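Long-range contact in DspB (Aggregatibacter actinomycetemcomitans, PDB 1YHT), which hydrolyses terminal N-acetylhexosamine residues as a family 20 glycoside hydrolase and releases cells from biofilms, probably by cutting their N-acetylglucosamine polysaccharide: residues 190-202 and 215-229. Sequence-based numbering, arbitrary orientation.
Sequences ESNHEFITYANKL and MWNDGLIKNTFEQIN
From Asn192-Gly219 (CA to CA 6.7 Å) through Ile196-Ile228 to Asn200-Asn229 (5.9 Å), helix 192-202 runs beside 215-229, which leaves its strand through a type I turn, Asn217 to Leu220, and loops back along the helix. The Asn200 amide grips the returning loop twice: ND2 donates to Gln227 O at 2.8 Å, that oxygen lying within 5° of the amide plane, while OD1 accepts Asn229 N at 2.8 Å in a nearly straight bond (167°). Two bonds from one flat group fix its rotation and tie down the peptides flanking Ile228. One turn earlier, Ile196 spreads its branches over the loop. CG2 meets Gln227 CB at 3.6 Å; CG1, turned beside the backbone N (chi1 -58°), carries CD1 to Ile228 CG1 at 3.8 Å and close to Thr224 OG1. A water donates to both His193 O and Gln227 OE1, linking the helix backbone to the loop side chain. Deeper in, Met215 SD lies 3.9 Å from Ala199 CB and 5.0 Å from the Phe195 ring centroid, an oblique Met-aromatic contact. Phe195 CE2 also approaches Gly219 CA. Together these contacts pack helix 192-208 against the C-terminal end of strand 212-216 and its following loop, within the beta-alpha-beta unit of the TIM barrel. Ala199 and Met215 both reach Ile180 of strand 177-181, Tyr198 touches Ile157 and Met160 of helix 154-171, and Met215 pairs through its backbone with strand 233-236.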
loop_
_atom_site.group_PDB
_atom_site.type_symbol
_atom_site.label_atom_id
_atom_site.label_comp_id
_atom_site.label_asym_id
_atom_site.label_seq_id
_atom_site.Cartn_x
_atom_site.Cartn_y
_atom_site.Cartn_z
ATOM N N GLU A 190 12.006 -0.679 -20.307
ATOM C CA GLU A 190 12.138 0.770 -20.223
ATOM C C GLU A 190 10.711 1.286 -20.336
ATOM O O GLU A 190 10.084 1.168 -21.402
ATOM C CB GLU A 190 13.001 1.315 -21.392
ATOM C CG GLU A 190 14.517 0.995 -21.322
ATOM C CD GLU A 190 14.894 -0.444 -21.713
ATOM O OE1 GLU A 190 14.596 -0.856 -22.851
ATOM O OE2 GLU A 190 15.534 -1.161 -20.901
ATOM N N SER A 191 10.173 1.805 -19.238
ATOM C CA SER A 191 8.782 2.290 -19.239
ATOM C C SER A 191 8.587 3.609 -18.491
ATOM O O SER A 191 7.465 4.075 -18.384
ATOM C CB SER A 191 7.819 1.203 -18.688
ATOM O OG SER A 191 7.890 1.073 -17.276
ATOM N N ASN A 192 9.678 4.200 -17.995
ATOM C CA ASN A 192 9.577 5.251 -16.993
ATOM C C ASN A 192 8.899 6.493 -17.495
ATOM O O ASN A 192 8.099 7.067 -16.755
ATOM C CB ASN A 192 10.911 5.640 -16.361
ATOM C CG ASN A 192 10.726 6.643 -15.216
ATOM O OD1 ASN A 192 10.349 6.267 -14.056
ATOM N ND2 ASN A 192 10.893 7.921 -15.530
ATOM N N HIS A 193 9.213 6.939 -18.713
ATOM C CA HIS A 193 8.632 8.197 -19.190
ATOM C C HIS A 193 7.130 8.103 -19.237
ATOM O O HIS A 193 6.474 9.008 -18.820
ATOM C CB HIS A 193 9.196 8.655 -20.540
ATOM C CG HIS A 193 10.684 8.864 -20.501
ATOM N ND1 HIS A 193 11.261 10.054 -20.101
ATOM C CD2 HIS A 193 11.708 8.008 -20.719
ATOM C CE1 HIS A 193 12.576 9.919 -20.092
ATOM N NE2 HIS A 193 12.869 8.700 -20.486
ATOM N N GLU A 194 6.591 7.010 -19.751
ATOM C CA GLU A 194 5.130 6.866 -19.808
ATOM C C GLU A 194 4.493 6.731 -18.421
ATOM O O GLU A 194 3.316 7.027 -18.247
ATOM C CB GLU A 194 4.737 5.678 -20.691
ATOM C CG GLU A 194 5.006 5.910 -22.154
ATOM C CD GLU A 194 4.048 6.923 -22.783
ATOM O OE1 GLU A 194 2.920 7.159 -22.229
ATOM O OE2 GLU A 194 4.456 7.472 -23.848
ATOM N N PHE A 195 5.272 6.288 -17.430
ATOM C CA PHE A 195 4.777 6.209 -16.077
ATOM C C PHE A 195 4.437 7.593 -15.530
ATOM O O PHE A 195 3.428 7.759 -14.862
ATOM C CB PHE A 195 5.741 5.457 -15.162
ATOM C CG PHE A 195 5.250 5.380 -13.747
ATOM C CD1 PHE A 195 4.107 4.624 -13.461
ATOM C CD2 PHE A 195 5.853 6.137 -12.739
ATOM C CE1 PHE A 195 3.594 4.578 -12.179
ATOM C CE2 PHE A 195 5.357 6.104 -11.410
ATOM C CZ PHE A 195 4.223 5.336 -11.125
ATOM N N ILE A 196 5.267 8.601 -15.822
ATOM C CA ILE A 196 5.003 9.980 -15.390
ATOM C C ILE A 196 3.639 10.406 -15.881
ATOM O O ILE A 196 2.805 10.937 -15.115
ATOM C CB ILE A 196 6.036 10.963 -15.959
ATOM C CG1 ILE A 196 7.457 10.569 -15.530
ATOM C CG2 ILE A 196 5.692 12.414 -15.599
ATOM C CD1 ILE A 196 7.605 10.233 -14.133
ATOM N N THR A 197 3.412 10.160 -17.164
ATOM C CA THR A 197 2.164 10.514 -17.801
ATOM C C THR A 197 0.978 9.804 -17.137
ATOM O O THR A 197 -0.074 10.398 -16.897
ATOM C CB THR A 197 2.229 10.167 -19.312
ATOM O OG1 THR A 197 3.370 10.826 -19.876
ATOM C CG2 THR A 197 0.984 10.576 -20.024
ATOM N N TYR A 198 1.146 8.514 -16.900
ATOM C CA TYR A 198 0.110 7.660 -16.317
ATOM C C TYR A 198 -0.191 8.134 -14.879
ATOM O O TYR A 198 -1.324 8.356 -14.516
ATOM C CB TYR A 198 0.625 6.206 -16.334
ATOM C CG TYR A 198 -0.265 5.158 -15.669
ATOM C CD1 TYR A 198 -1.454 4.730 -16.278
ATOM C CD2 TYR A 198 0.089 4.589 -14.437
ATOM C CE1 TYR A 198 -2.281 3.776 -15.668
ATOM C CE2 TYR A 198 -0.748 3.640 -13.811
ATOM C CZ TYR A 198 -1.928 3.231 -14.438
ATOM O OH TYR A 198 -2.756 2.280 -13.850
ATOM N N ALA A 199 0.845 8.284 -14.075
ATOM C CA ALA A 199 0.661 8.656 -12.668
ATOM C C ALA A 199 0.062 10.068 -12.584
ATOM O O ALA A 199 -0.822 10.317 -11.769
ATOM C CB ALA A 199 1.972 8.571 -11.907
ATOM N N ASN A 200 0.509 10.972 -13.445
ATOM C CA ASN A 200 -0.063 12.308 -13.462
ATOM C C ASN A 200 -1.552 12.238 -13.795
ATOM O O ASN A 200 -2.352 12.893 -13.134
ATOM C CB ASN A 200 0.701 13.245 -14.416
ATOM C CG ASN A 200 1.962 13.813 -13.809
ATOM O OD1 ASN A 200 2.163 13.736 -12.600
ATOM N ND2 ASN A 200 2.825 14.417 -14.647
ATOM N N LYS A 201 -1.928 11.418 -14.766
ATOM C CA LYS A 201 -3.348 11.338 -15.180
ATOM C C LYS A 201 -4.244 10.853 -14.041
ATOM O O LYS A 201 -5.363 11.363 -13.810
ATOM C CB LYS A 201 -3.533 10.476 -16.427
ATOM C CG LYS A 201 -3.249 11.231 -17.716
ATOM C CD LYS A 201 -3.255 10.316 -18.915
ATOM C CE LYS A 201 -3.149 11.104 -20.226
ATOM N NZ LYS A 201 -3.354 10.203 -21.398
ATOM N N LEU A 202 -3.694 9.891 -13.309
ATOM C CA LEU A 202 -4.360 9.319 -12.130
ATOM C C LEU A 202 -4.508 10.380 -11.023
ATOM O O LEU A 202 -5.595 10.545 -10.450
ATOM C CB LEU A 202 -3.598 8.058 -11.695
ATOM C CG LEU A 202 -4.060 6.689 -12.211
ATOM C CD1 LEU A 202 -4.608 6.564 -13.650
ATOM C CD2 LEU A 202 -3.169 5.561 -11.810
ATOM N N MET A 215 1.631 7.622 -3.437
ATOM C CA MET A 215 2.353 6.776 -4.370
ATOM C C MET A 215 3.686 6.279 -3.825
ATOM O O MET A 215 4.373 7.024 -3.156
ATOM C CB MET A 215 2.603 7.594 -5.653
ATOM C CG MET A 215 3.047 6.764 -6.768
ATOM S SD MET A 215 3.293 7.800 -8.267
ATOM C CE MET A 215 4.840 8.515 -7.825
ATOM N N TRP A 216 4.054 5.023 -4.147
ATOM C CA TRP A 216 5.338 4.440 -3.783
ATOM C C TRP A 216 6.464 5.205 -4.531
ATOM O O TRP A 216 6.215 5.785 -5.595
ATOM C CB TRP A 216 5.380 2.924 -4.107
ATOM C CG TRP A 216 4.417 2.060 -3.334
ATOM C CD1 TRP A 216 3.386 1.329 -3.835
ATOM C CD2 TRP A 216 4.409 1.840 -1.917
ATOM N NE1 TRP A 216 2.739 0.654 -2.817
ATOM C CE2 TRP A 216 3.344 0.954 -1.635
ATOM C CE3 TRP A 216 5.250 2.244 -0.870
ATOM C CZ2 TRP A 216 3.065 0.496 -0.346
ATOM C CZ3 TRP A 216 4.997 1.800 0.384
ATOM C CH2 TRP A 216 3.885 0.925 0.655
ATOM N N ASN A 217 7.681 5.237 -3.979
ATOM C CA ASN A 217 8.762 6.052 -4.618
ATOM C C ASN A 217 9.463 5.462 -5.840
ATOM O O ASN A 217 10.287 6.118 -6.424
ATOM C CB ASN A 217 9.836 6.440 -3.603
ATOM C CG ASN A 217 10.592 5.260 -3.089
ATOM O OD1 ASN A 217 10.076 4.493 -2.289
ATOM N ND2 ASN A 217 11.829 5.082 -3.566
ATOM N N ASP A 218 9.135 4.233 -6.219
ATOM C CA ASP A 218 9.967 3.448 -7.105
ATOM C C ASP A 218 10.230 4.136 -8.470
ATOM O O ASP A 218 11.324 4.000 -9.034
ATOM C CB ASP A 218 9.367 2.076 -7.401
ATOM C CG ASP A 218 9.042 1.278 -6.176
ATOM O OD1 ASP A 218 9.321 0.072 -6.187
ATOM O OD2 ASP A 218 8.472 1.857 -5.219
ATOM N N GLY A 219 9.216 4.836 -8.978
ATOM C CA GLY A 219 9.283 5.446 -10.295
ATOM C C GLY A 219 9.821 6.838 -10.320
ATOM O O GLY A 219 9.809 7.473 -11.348
ATOM N N LEU A 220 10.330 7.299 -9.171
ATOM C CA LEU A 220 10.845 8.652 -9.044
ATOM C C LEU A 220 12.328 8.615 -9.309
ATOM O O LEU A 220 13.121 8.181 -8.452
ATOM C CB LEU A 220 10.536 9.227 -7.647
ATOM C CG LEU A 220 9.042 9.351 -7.313
ATOM C CD1 LEU A 220 8.785 9.845 -5.910
ATOM C CD2 LEU A 220 8.344 10.257 -8.296
ATOM N N ILE A 221 12.690 9.023 -10.534
ATOM C CA ILE A 221 14.079 9.024 -10.956
ATOM C C ILE A 221 14.520 10.435 -11.292
ATOM O O ILE A 221 13.708 11.291 -11.548
ATOM C CB ILE A 221 14.329 8.055 -12.114
ATOM C CG1 ILE A 221 13.613 8.523 -13.404
ATOM C CG2 ILE A 221 13.906 6.607 -11.715
ATOM C CD1 ILE A 221 14.001 7.691 -14.595
ATOM N N LYS A 222 15.822 10.675 -11.246
ATOM C CA LYS A 222 16.375 12.023 -11.502
ATOM C C LYS A 222 16.037 12.588 -12.877
ATOM O O LYS A 222 15.813 13.771 -13.001
ATOM C CB LYS A 222 17.895 11.985 -11.359
ATOM C CG LYS A 222 18.365 11.843 -9.940
ATOM C CD LYS A 222 19.912 11.836 -9.890
ATOM C CE LYS A 222 20.433 11.035 -8.725
ATOM N NZ LYS A 222 21.941 10.844 -8.850
ATOM N N ASN A 223 16.001 11.722 -13.895
ATOM C CA ASN A 223 15.729 12.126 -15.273
ATOM C C ASN A 223 14.384 12.736 -15.507
ATOM O O ASN A 223 14.249 13.550 -16.423
ATOM C CB ASN A 223 15.809 10.933 -16.242
ATOM C CG ASN A 223 17.206 10.595 -16.619
ATOM O OD1 ASN A 223 18.149 11.322 -16.274
ATOM N ND2 ASN A 223 17.370 9.466 -17.300
ATOM N N THR A 224 13.396 12.342 -14.701
ATOM C CA THR A 224 11.978 12.646 -14.986
ATOM C C THR A 224 11.138 13.152 -13.792
ATOM O O THR A 224 10.038 13.608 -13.984
ATOM C CB THR A 224 11.270 11.397 -15.540
ATOM O OG1 THR A 224 11.322 10.328 -14.586
ATOM C CG2 THR A 224 11.868 10.917 -16.882
ATOM N N PHE A 225 11.624 13.036 -12.561
ATOM C CA PHE A 225 10.733 13.291 -11.419
ATOM C C PHE A 225 10.176 14.694 -11.345
ATOM O O PHE A 225 9.133 14.892 -10.788
ATOM C CB PHE A 225 11.342 12.876 -10.074
ATOM C CG PHE A 225 12.230 13.898 -9.459
ATOM C CD1 PHE A 225 11.880 14.494 -8.244
ATOM C CD2 PHE A 225 13.432 14.256 -10.066
ATOM C CE1 PHE A 225 12.728 15.437 -7.635
ATOM C CE2 PHE A 225 14.287 15.195 -9.467
ATOM C CZ PHE A 225 13.935 15.784 -8.250
ATOM N N GLU A 226 10.873 15.667 -11.919
ATOM C CA GLU A 226 10.415 17.020 -11.919
ATOM C C GLU A 226 9.186 17.207 -12.804
ATOM O O GLU A 226 8.569 18.245 -12.710
ATOM C CB GLU A 226 11.541 17.965 -12.341
ATOM C CG GLU A 226 12.795 17.846 -11.466
ATOM C CD GLU A 226 14.003 18.579 -12.019
ATOM O OE1 GLU A 226 14.647 18.099 -12.992
ATOM O OE2 GLU A 226 14.277 19.662 -11.481
ATOM N N GLN A 227 8.804 16.198 -13.606
ATOM C CA GLN A 227 7.560 16.229 -14.413
ATOM C C GLN A 227 6.314 15.737 -13.644
ATOM O O GLN A 227 5.200 15.860 -14.097
ATOM C CB GLN A 227 7.728 15.329 -15.648
ATOM C CG GLN A 227 8.851 15.757 -16.591
ATOM C CD GLN A 227 9.263 14.671 -17.569
ATOM O OE1 GLN A 227 8.422 14.023 -18.161
ATOM N NE2 GLN A 227 10.568 14.449 -17.712
ATOM N N ILE A 228 6.532 15.176 -12.467
ATOM C CA ILE A 228 5.462 14.601 -11.636
ATOM C C ILE A 228 4.719 15.729 -10.976
ATOM O O ILE A 228 5.339 16.712 -10.580
ATOM C CB ILE A 228 6.118 13.639 -10.541
ATOM C CG1 ILE A 228 6.360 12.284 -11.155
ATOM C CG2 ILE A 228 5.283 13.501 -9.294
ATOM C CD1 ILE A 228 5.090 11.402 -11.206
ATOM N N ASN A 229 3.400 15.590 -10.898
ATOM C CA ASN A 229 2.531 16.480 -10.130
ATOM C C ASN A 229 3.150 16.675 -8.759
ATOM O O ASN A 229 3.281 15.719 -8.014
ATOM C CB ASN A 229 1.121 15.826 -9.979
ATOM C CG ASN A 229 0.097 16.691 -9.206
ATOM O OD1 ASN A 229 0.445 17.676 -8.595
ATOM N ND2 ASN A 229 -1.185 16.284 -9.241
HETATM O O HOH W 1 7.754 11.493 -19.438
#